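Local atomic coordinates of 2-dehydropantoate 2-reductase, putative (Enterococcus faecalis, PDB entry 2EW2), a protein that probably catalyses the NADPH-dependent reduction of 2-dehydropantoate (ketopantoate) to pantoate, a step in pantothenate biosynthesis. Residues E152-D157 and S182-S187; H113-E118 and W286-K291. One frame throughout, in Å; residues are numbered along the deposited sequence. Where two conformers were deposited one is given.

Interaction 1 (E152-D157 and S182-S187)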
loop_
_atom_site.group_PDB
_atom_site.type_symbol
_atom_site.label_atom_id
_atom_site.label_comp_id
_atom_site.label_asym_id
_atom_site.label_seq_id
_atom_site.Cartn_x
_atom_site.Cartn_y
_atom_site.Cartn_z
ATOM N N GLU B 152 3.619 -18.975 -29.980
ATOM C CA GLU B 152 3.893 -17.672 -30.556
ATOM C C GLU B 152 5.202 -17.177 -29.927
ATOM O O GLU B 152 5.418 -17.386 -28.732
ATOM C CB GLU B 152 2.742 -16.696 -30.264
ATOM C CG GLU B 152 1.381 -17.123 -30.854
ATOM C CD GLU B 152 0.284 -16.079 -30.635
ATOM O OE1 GLU B 152 0.273 -15.417 -29.565
ATOM O OE2 GLU B 152 -0.556 -15.899 -31.551
ATOM N N LEU B 153 6.088 -16.581 -30.726
ATOM C CA LEU B 153 7.357 -16.084 -30.190
ATOM C C LEU B 153 7.767 -14.768 -30.829
ATOM O O LEU B 153 7.269 -14.392 -31.901
ATOM C CB LEU B 153 8.476 -17.136 -30.285
ATOM C CG LEU B 153 8.952 -17.580 -31.676
ATOM C CD1 LEU B 153 10.072 -16.663 -32.220
ATOM C CD2 LEU B 153 9.434 -19.009 -31.602
ATOM N N GLU B 154 8.664 -14.062 -30.150
ATOM C CA GLU B 154 9.098 -12.742 -30.576
ATOM C C GLU B 154 10.496 -12.517 -30.015
ATOM O O GLU B 154 10.747 -12.852 -28.875
ATOM C CB GLU B 154 8.133 -11.666 -30.025
ATOM C CG GLU B 154 8.451 -10.284 -30.536
ATOM C CD GLU B 154 7.513 -9.178 -30.069
ATOM O OE1 GLU B 154 6.615 -9.388 -29.210
ATOM O OE2 GLU B 154 7.694 -8.055 -30.593
ATOM N N ASN B 155 11.406 -11.985 -30.830
ATOM C CA ASN B 155 12.702 -11.478 -30.345
ATOM C C ASN B 155 12.478 -10.199 -29.561
ATOM O O ASN B 155 11.669 -9.359 -29.961
ATOM C CB ASN B 155 13.661 -11.169 -31.505
ATOM C CG ASN B 155 13.022 -10.297 -32.572
ATOM O OD1 ASN B 155 13.494 -9.195 -32.869
ATOM N ND2 ASN B 155 11.932 -10.784 -33.148
ATOM N N ILE B 156 13.197 -10.051 -28.458
ATOM C CA ILE B 156 13.097 -8.843 -27.660
ATOM C C ILE B 156 13.914 -7.710 -28.264
ATOM O O ILE B 156 13.492 -6.556 -28.218
ATOM C CB ILE B 156 13.536 -9.103 -26.199
ATOM C CG1 ILE B 156 12.562 -10.104 -25.557
ATOM C CG2 ILE B 156 13.640 -7.763 -25.416
ATOM C CD1 ILE B 156 12.854 -10.418 -24.096
ATOM N N ASP B 157 15.074 -8.052 -28.822
ATOM C CA ASP B 157 16.014 -7.091 -29.409
ATOM C C ASP B 157 15.899 -7.151 -30.941
ATOM O O ASP B 157 15.804 -8.238 -31.496
ATOM C CB ASP B 157 17.437 -7.469 -28.977
ATOM C CG ASP B 157 18.468 -6.446 -29.394
ATOM O OD1 ASP B 157 18.869 -6.455 -30.582
ATOM O OD2 ASP B 157 18.895 -5.643 -28.529
ATOM N N SER B 182 4.449 -10.160 -33.303
ATOM C CA SER B 182 4.869 -8.897 -32.719
ATOM C C SER B 182 3.927 -8.412 -31.587
ATOM O O SER B 182 3.969 -7.231 -31.193
ATOM C CB SER B 182 4.977 -7.836 -33.811
ATOM O OG SER B 182 3.690 -7.623 -34.372
ATOM N N ASN B 183 3.072 -9.296 -31.071
ATOM C CA ASN B 183 2.215 -8.924 -29.946
ATOM C C ASN B 183 2.555 -9.681 -28.669
ATOM O O ASN B 183 1.915 -9.465 -27.647
ATOM C CB ASN B 183 0.710 -9.070 -30.274
ATOM C CG ASN B 183 -0.192 -8.276 -29.297
ATOM O OD1 ASN B 183 0.026 -7.083 -29.063
ATOM N ND2 ASN B 183 -1.195 -8.945 -28.728
ATOM N N VAL B 184 3.566 -10.556 -28.722
ATOM C CA VAL B 184 3.906 -11.413 -27.572
ATOM C C VAL B 184 4.286 -10.593 -26.323
ATOM O O VAL B 184 3.730 -10.794 -25.239
ATOM C CB VAL B 184 5.027 -12.422 -27.910
ATOM C CG1 VAL B 184 5.388 -13.255 -26.665
ATOM C CG2 VAL B 184 4.586 -13.324 -29.030
ATOM N N ARG B 185 5.230 -9.679 -26.485
ATOM C CA ARG B 185 5.693 -8.824 -25.386
ATOM C C ARG B 185 4.543 -7.974 -24.854
ATOM O O ARG B 185 4.368 -7.886 -23.656
ATOM C CB ARG B 185 6.885 -7.967 -25.837
ATOM C CG ARG B 185 8.127 -8.833 -26.147
ATOM C CD ARG B 185 9.299 -8.044 -26.720
ATOM N NE ARG B 185 9.681 -6.970 -25.815
ATOM C CZ ARG B 185 9.848 -5.705 -26.186
ATOM N NH1 ARG B 185 9.752 -5.377 -27.469
ATOM N NH2 ARG B 185 10.162 -4.781 -25.279
ATOM N N TYR B 186 3.746 -7.405 -25.762
ATOM C CA TYR B 186 2.562 -6.621 -25.396
ATOM C C TYR B 186 1.560 -7.439 -24.576
ATOM O O TYR B 186 1.081 -6.981 -23.529
ATOM C CB TYR B 186 1.883 -6.003 -26.644
ATOM C CG TYR B 186 0.749 -5.067 -26.273
ATOM C CD1 TYR B 186 0.966 -3.703 -26.144
ATOM C CD2 TYR B 186 -0.532 -5.564 -25.990
ATOM C CE1 TYR B 186 -0.072 -2.841 -25.767
ATOM C CE2 TYR B 186 -1.572 -4.712 -25.608
ATOM C CZ TYR B 186 -1.341 -3.356 -25.490
ATOM O OH TYR B 186 -2.386 -2.507 -25.103
ATOM N N SER B 187 1.251 -8.659 -25.026
ATOM C CA SER B 187 0.270 -9.476 -24.322
ATOM C C SER B 187 0.748 -9.861 -22.924
ATOM O O SER B 187 -0.046 -9.893 -21.977
ATOM C CB SER B 187 -0.102 -10.720 -25.134
ATOM O OG SER B 187 0.897 -11.697 -24.974
HETATM O O HOH W 1 4.764 -7.039 -28.515
HETATM O O HOH W 2 10.150 -7.083 -29.934
#

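Interaction 2 (H113-E118 and W286-K291)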
loop_
_atom_site.group_PDB
_atom_site.type_symbol
_atom_site.label_atom_id
_atom_site.label_comp_id
_atom_site.label_asym_id
_atom_site.label_seq_id
_atom_site.Cartn_x
_atom_site.Cartn_y
_atom_site.Cartn_z
ATOM N N HIS B 113 11.529 -11.740 -16.970
ATOM C CA HIS B 113 12.521 -12.820 -16.888
ATOM C C HIS B 113 13.765 -12.566 -17.709
ATOM O O HIS B 113 14.845 -13.075 -17.376
ATOM C CB HIS B 113 11.887 -14.159 -17.260
ATOM C CG HIS B 113 10.635 -14.441 -16.499
ATOM N ND1 HIS B 113 10.603 -14.478 -15.123
ATOM C CD2 HIS B 113 9.372 -14.694 -16.916
ATOM C CE1 HIS B 113 9.373 -14.749 -14.725
ATOM N NE2 HIS B 113 8.607 -14.884 -15.794
ATOM N N GLU B 114 13.624 -11.758 -18.760
ATOM C CA GLU B 114 14.773 -11.294 -19.546
ATOM C C GLU B 114 15.859 -10.645 -18.679
ATOM O O GLU B 114 17.035 -10.689 -19.025
ATOM C CB GLU B 114 14.330 -10.328 -20.671
ATOM C CG GLU B 114 13.605 -9.039 -20.210
ATOM C CD GLU B 114 12.110 -9.227 -19.922
ATOM O OE1 GLU B 114 11.596 -10.367 -20.030
ATOM O OE2 GLU B 114 11.431 -8.227 -19.573
ATOM N N ASP B 115 15.473 -10.060 -17.545
ATOM C CA ASP B 115 16.440 -9.385 -16.687
ATOM C C ASP B 115 17.334 -10.386 -15.964
ATOM O O ASP B 115 18.481 -10.102 -15.689
ATOM C CB ASP B 115 15.740 -8.457 -15.694
ATOM C CG ASP B 115 14.922 -7.361 -16.392
ATOM O OD1 ASP B 115 15.263 -6.993 -17.545
ATOM O OD2 ASP B 115 13.938 -6.868 -15.798
ATOM N N VAL B 116 16.810 -11.568 -15.667
ATOM C CA VAL B 116 17.645 -12.639 -15.124
ATOM C C VAL B 116 18.479 -13.251 -16.256
ATOM O O VAL B 116 19.694 -13.439 -16.119
ATOM C CB VAL B 116 16.787 -13.742 -14.432
ATOM C CG1 VAL B 116 17.567 -15.041 -14.306
ATOM C CG2 VAL B 116 16.313 -13.286 -13.054
ATOM N N LEU B 117 17.812 -13.557 -17.372
ATOM C CA LEU B 117 18.432 -14.266 -18.493
ATOM C C LEU B 117 19.619 -13.494 -19.054
ATOM O O LEU B 117 20.645 -14.097 -19.381
ATOM C CB LEU B 117 17.395 -14.602 -19.595
ATOM C CG LEU B 117 16.277 -15.584 -19.202
ATOM C CD1 LEU B 117 15.195 -15.719 -20.278
ATOM C CD2 LEU B 117 16.859 -16.955 -18.844
ATOM N N GLU B 118 19.500 -12.169 -19.126
ATOM C CA GLU B 118 20.552 -11.341 -19.729
ATOM C C GLU B 118 21.880 -11.349 -18.947
ATOM O O GLU B 118 22.911 -10.932 -19.467
ATOM C CB GLU B 118 20.063 -9.914 -20.036
ATOM C CG GLU B 118 20.073 -8.958 -18.852
ATOM C CD GLU B 118 19.471 -7.587 -19.184
ATOM O OE1 GLU B 118 19.510 -7.185 -20.382
ATOM O OE2 GLU B 118 18.958 -6.909 -18.242
ATOM N N TRP B 286 8.524 -2.861 -10.253
ATOM C CA TRP B 286 9.289 -2.106 -9.265
ATOM C C TRP B 286 10.804 -2.229 -9.552
ATOM O O TRP B 286 11.512 -1.211 -9.627
ATOM C CB TRP B 286 8.909 -2.592 -7.851
ATOM C CG TRP B 286 9.605 -1.916 -6.691
ATOM C CD1 TRP B 286 10.240 -0.697 -6.689
ATOM C CD2 TRP B 286 9.695 -2.418 -5.344
ATOM N NE1 TRP B 286 10.735 -0.428 -5.422
ATOM C CE2 TRP B 286 10.417 -1.471 -4.587
ATOM C CE3 TRP B 286 9.244 -3.590 -4.710
ATOM C CZ2 TRP B 286 10.698 -1.657 -3.225
ATOM C CZ3 TRP B 286 9.518 -3.772 -3.358
ATOM C CH2 TRP B 286 10.247 -2.816 -2.633
ATOM N N ARG B 287 11.291 -3.452 -9.741
ATOM C CA ARG B 287 12.716 -3.658 -10.110
ATOM C C ARG B 287 13.096 -2.871 -11.379
ATOM O O ARG B 287 14.088 -2.133 -11.396
ATOM C CB ARG B 287 13.032 -5.153 -10.269
ATOM C CG ARG B 287 14.514 -5.466 -10.483
ATOM C CD ARG B 287 14.754 -6.932 -10.870
ATOM N NE ARG B 287 14.118 -7.273 -12.150
ATOM C CZ ARG B 287 13.076 -8.091 -12.280
ATOM N NH1 ARG B 287 12.567 -8.329 -13.487
ATOM N NH2 ARG B 287 12.544 -8.675 -11.208
ATOM N N LYS B 288 12.292 -2.993 -12.428
ATOM C CA LYS B 288 12.567 -2.262 -13.679
ATOM C C LYS B 288 12.511 -0.755 -13.493
ATOM O O LYS B 288 13.382 -0.042 -13.983
ATOM C CB LYS B 288 11.585 -2.666 -14.775
ATOM C CG LYS B 288 11.780 -4.086 -15.308
ATOM C CD LYS B 288 10.653 -4.436 -16.306
ATOM C CE LYS B 288 10.898 -5.823 -16.945
ATOM N NZ LYS B 288 12.079 -5.848 -17.898
ATOM N N GLY B 289 11.474 -0.265 -12.800
ATOM C CA GLY B 289 11.358 1.155 -12.499
ATOM C C GLY B 289 12.589 1.737 -11.809
ATOM O O GLY B 289 13.003 2.848 -12.104
ATOM N N GLN B 290 13.166 0.990 -10.881
ATOM C CA GLN B 290 14.353 1.440 -10.175
ATOM C C GLN B 290 15.507 1.612 -11.153
ATOM O O GLN B 290 16.271 2.560 -11.055
ATOM C CB GLN B 290 14.740 0.438 -9.080
ATOM C CG GLN B 290 13.786 0.444 -7.871
ATOM C CD GLN B 290 13.684 1.826 -7.241
ATOM O OE1 GLN B 290 14.655 2.326 -6.675
ATOM N NE2 GLN B 290 12.517 2.451 -7.344
ATOM N N LYS B 291 15.635 0.699 -12.105
ATOM C CA LYS B 291 16.762 0.801 -13.022
ATOM C C LYS B 291 16.524 1.824 -14.128
ATOM O O LYS B 291 17.476 2.373 -14.680
ATOM C CB LYS B 291 17.217 -0.572 -13.517
ATOM C CG LYS B 291 16.327 -1.270 -14.471
ATOM C CD LYS B 291 17.149 -2.308 -15.278
ATOM C CE LYS B 291 16.226 -3.166 -16.155
ATOM N NZ LYS B 291 16.934 -4.215 -16.943
HETATM O O HOH W 3 14.814 -5.364 -13.931
#

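Interaction 1 (E152-D157 and S182-S187)
E154 reaches the first turn of the facing helix with CG anti to its own backbone N (chi1 -175°) and the chain extended beyond, and R185 bends at chi3 (57°), which swings NE out of the line of its aliphatic chain. The two side chains cross at about a right angle. E154 OE1 accepts a nearly straight hydrogen bond from R185 N at 3.1 Å, the donor lying almost on the extension of the C-O bond. A carboxylate set at the N-terminal end of helix 184-195 would probably be stabilised by the helix dipole. The R185 methylenes pass beside the carboxylate, CG 3.5 Å from E154 OE1. The charged ends do not meet directly: E154 OE2 and R185 NH1 are joined by a water that also donates to N155 O. A second water donates to E154 OE1 and S182 O and accepts from Y186 N, so both carboxylate oxygens are tied to ordered water. I156 O lies 4.0 Å above the guanidinium plane, toward the rim, while R185 NH2 bonds to E236 O. V184 packs against the base of the E154 side chain, with CB 3.8 Å from E154 CB and CG2 3.9 Å from L153 C. Strand 151-155 runs between antiparallel strand 126-131 and parallel edge strand 178-180 in the Rossmann-type domain. L153, whose CB points away, packs on helix 161-173, and R185 also touches V128; the start of helix 184-195 thus packs on one face of the sheet near its 178-180 edge, against strands 151-155 and 126-131.

Interaction 2 (H113-E118 and W286-K291)
A single carboxylate, that of D115, gathers three cationic side chains, R287, K288 and K291, all from one helix. Its OD2 takes two hydrogen bonds from different sides. R287 NH1 meets D115 OD2 on the anti side at 3.1 Å, nearly straight and in the guanidinium plane, although that plane stands 78° from the carboxylate. K288 NZ comes to D115 OD2 from the syn side at 3.0 Å. A water adds a third donor to OD2 and accepts from R287 NE, closing a bridge around the edge of the guanidinium. D115 OD1 holds K291 NZ by a weak bond of 3.3 Å. K288 stays extended until chi4 (-70°), where NZ turns and also reaches E114 OE2 at 3.0 Å, 26° out of that carboxylate's plane. The strongest polar partner of K288 is E236, whose OE2 also forms a salt bridge with NZ. E118 OE2 and K291 NZ meet tip to tip in a long ion pair of 3.6 Å. Acids on 113-118 face bases on 286-291, and this sharing probably offsets the repulsion within each set. The network bridges helices 114-117 and 282-292 at the surface, with little apolar packing between them. On its inner side helix 114-117 is anchored by L117 against F91 of helix 84-94 and V104 of strand 103-106; helix 282-292 leans through W286 on helix 297-313.

Both interactions join the Rossmann-type N-terminal domain to the helical C-terminal domain, but by different means: interaction 1 seats a helix start on a sheet strand, largely through a carboxylate and aliphatic groups, whereas interaction 2 is a surface network of ion pairs. Their centres lie about 17 Å apart, and they meet where I156 CD1 packs 3.7 Å from E114 CB. E236 links them further, its backbone O taking R185 NH2 and its side chain K288 NZ. Along the sequence, 152-157 and 182-187 both fall between 113-118 and 286-291. E311, a magnesium-binding residue in a structure of this protein though no ion is bound to this chain here, takes part in neither contact.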